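Local structure of tungsten-containing formylmethanofuran dehydrogenase 2 subunit C (Methanothermobacter wolfeii, 5T5I) at residues 137-142 and 162-167. The protein is a subunit of the tungsten enzyme complex that probably interconverts carbon dioxide and formylmethanofuran in the first step of methanogenesis. Residues are numbered along the deposited sequence; the frame is centred on the assembly and turned at random.
Sequences GSSYRG and IGEYMN. With CA (calcium ion), chain B.
G137 meets the second segment through its carbonyl: O lies 3.6 Å from CA of G163, and one water bridges G137 O to E164 O, donating to both. At S138, CB passes alongside the E164 side chain, 3.5 Å from OE1, while OG turns back to its own segment and donates to S139 O, meeting a lone pair in the carbonyl plane.

S139 makes both direct hydrogen bonds of the contact. Its N donates to E164 OE1 over 3.0 Å, nearly along the C-O axis, and its OG donates to the same oxygen at 2.7 Å, from 38° above the carboxylate plane. With its proton given to OE1, OG can also bind the calcium ion, 2.7 Å away. In E164, chi1 (176°) sets CG anti to the backbone N and a bend at chi2 brings CD toward S139; OE2 is salt-bridged to a basic side chain of another chain. An alanine here would probably leave S139 N and OG without this acceptor and that basic group without its mate. CB of Y165 packs 3.8 Å from S139 OG, beside the calcium site that D143 O and an acidic side chain of another chain also bind and that includes Y140, its CB turned away from 162-167.

Successive loops of a right-handed parallel beta-solenoid meet here: 137-142 precedes strand 151-154, whereas 162-167, containing the type II turn G163-M166, precedes strand 170-173.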
loop_
_atom_site.group_PDB
_atom_site.type_symbol
_atom_site.label_atom_id
_atom_site.label_comp_id
_atom_site.label_asym_id
_atom_site.label_seq_id
_atom_site.Cartn_x
_atom_site.Cartn_y
_atom_site.Cartn_z
ATOM N N GLY C 137 -5.904 40.804 12.025
ATOM C CA GLY C 137 -4.754 41.301 12.776
ATOM C C GLY C 137 -3.407 41.100 12.108
ATOM O O GLY C 137 -2.425 40.807 12.785
ATOM N N SER C 138 -3.342 41.264 10.786
ATOM C CA SER C 138 -2.121 41.062 9.991
ATOM C C SER C 138 -1.280 42.344 9.831
ATOM O O SER C 138 -1.636 43.411 10.328
ATOM C CB SER C 138 -2.507 40.567 8.596
ATOM O OG SER C 138 -3.017 41.651 7.842
ATOM N N SER C 139 -0.172 42.219 9.102
ATOM C CA SER C 139 0.679 43.338 8.709
ATOM C C SER C 139 0.237 43.796 7.289
ATOM O O SER C 139 -0.727 43.264 6.734
ATOM C CB SER C 139 2.147 42.903 8.674
ATOM O OG SER C 139 2.455 42.037 7.591
ATOM N N TYR C 140 0.944 44.766 6.723
ATOM C CA TYR C 140 0.742 45.232 5.351
ATOM C C TYR C 140 1.799 44.549 4.464
ATOM O O TYR C 140 2.880 44.214 4.949
ATOM C CB TYR C 140 0.879 46.764 5.254
ATOM C CG TYR C 140 0.737 47.295 3.845
ATOM C CD1 TYR C 140 -0.491 47.278 3.193
ATOM C CD2 TYR C 140 1.840 47.781 3.147
ATOM C CE1 TYR C 140 -0.616 47.711 1.874
ATOM C CE2 TYR C 140 1.725 48.229 1.832
ATOM C CZ TYR C 140 0.494 48.192 1.197
ATOM O OH TYR C 140 0.419 48.656 -0.094
ATOM N N ARG C 141 1.487 44.358 3.174
ATOM C CA ARG C 141 2.423 43.777 2.179
ATOM C C ARG C 141 3.830 44.381 2.301
ATOM O O ARG C 141 3.986 45.601 2.416
ATOM C CB ARG C 141 1.952 44.026 0.734
ATOM C CG ARG C 141 0.550 43.481 0.375
ATOM C CD ARG C 141 0.320 42.041 0.831
ATOM N NE ARG C 141 -0.960 41.497 0.364
ATOM C CZ ARG C 141 -1.370 40.241 0.556
ATOM N NH1 ARG C 141 -0.599 39.370 1.203
ATOM N NH2 ARG C 141 -2.539 39.842 0.087
ATOM N N GLY C 142 4.826 43.510 2.366
ATOM C CA GLY C 142 6.228 43.889 2.436
ATOM C C GLY C 142 6.767 44.239 3.807
ATOM O O GLY C 142 7.982 44.134 4.028
ATOM N N ILE C 162 -4.274 34.437 9.847
ATOM C CA ILE C 162 -4.648 35.313 10.942
ATOM C C ILE C 162 -3.358 35.575 11.759
ATOM O O ILE C 162 -2.500 34.692 11.880
ATOM C CB ILE C 162 -5.816 34.768 11.828
ATOM C CG1 ILE C 162 -5.420 33.525 12.625
ATOM C CG2 ILE C 162 -7.107 34.496 11.007
ATOM C CD1 ILE C 162 -6.102 33.482 13.945
ATOM N N GLY C 163 -3.188 36.798 12.212
ATOM C CA GLY C 163 -1.998 37.195 12.957
ATOM C C GLY C 163 -0.697 37.122 12.177
ATOM O O GLY C 163 0.368 36.885 12.751
ATOM N N GLU C 164 -0.765 37.331 10.864
ATOM C CA GLU C 164 0.411 37.327 9.986
ATOM C C GLU C 164 1.415 38.415 10.427
ATOM O O GLU C 164 1.035 39.572 10.560
ATOM C CB GLU C 164 -0.051 37.515 8.528
ATOM C CG GLU C 164 1.057 37.625 7.480
ATOM C CD GLU C 164 1.236 38.986 6.837
ATOM O OE1 GLU C 164 0.687 39.975 7.366
ATOM O OE2 GLU C 164 2.030 39.087 5.876
ATOM N N TYR C 165 2.670 38.016 10.735
ATOM C CA TYR C 165 3.734 38.913 11.243
ATOM C C TYR C 165 3.336 39.631 12.576
ATOM O O TYR C 165 3.809 40.732 12.858
ATOM C CB TYR C 165 4.204 39.937 10.173
ATOM C CG TYR C 165 5.201 39.399 9.169
ATOM C CD1 TYR C 165 6.549 39.293 9.484
ATOM C CD2 TYR C 165 4.805 39.044 7.888
ATOM C CE1 TYR C 165 7.478 38.818 8.555
ATOM C CE2 TYR C 165 5.718 38.575 6.949
ATOM C CZ TYR C 165 7.054 38.451 7.289
ATOM O OH TYR C 165 7.934 37.978 6.352
ATOM N N MET C 166 2.520 38.981 13.419
ATOM C CA MET C 166 2.066 39.563 14.691
ATOM C C MET C 166 3.258 39.896 15.583
ATOM O O MET C 166 4.191 39.107 15.668
ATOM C CB MET C 166 1.121 38.582 15.414
ATOM C CG MET C 166 0.196 39.219 16.390
ATOM S SD MET C 166 -0.789 37.920 17.175
ATOM C CE MET C 166 -1.710 38.849 18.323
ATOM N N ASN C 167 3.225 41.064 16.223
ATOM C CA ASN C 167 4.281 41.564 17.105
ATOM C C ASN C 167 3.746 42.066 18.476
ATOM O O ASN C 167 4.295 43.008 19.045
ATOM C CB ASN C 167 4.991 42.710 16.382
ATOM C CG ASN C 167 6.384 42.972 16.855
ATOM O OD1 ASN C 167 7.018 42.147 17.533
ATOM N ND2 ASN C 167 6.882 44.145 16.501
HETATM CA CA CA B . 4.030 41.582 5.475
HETATM O O HOH W 1 0.208 41.248 12.590
#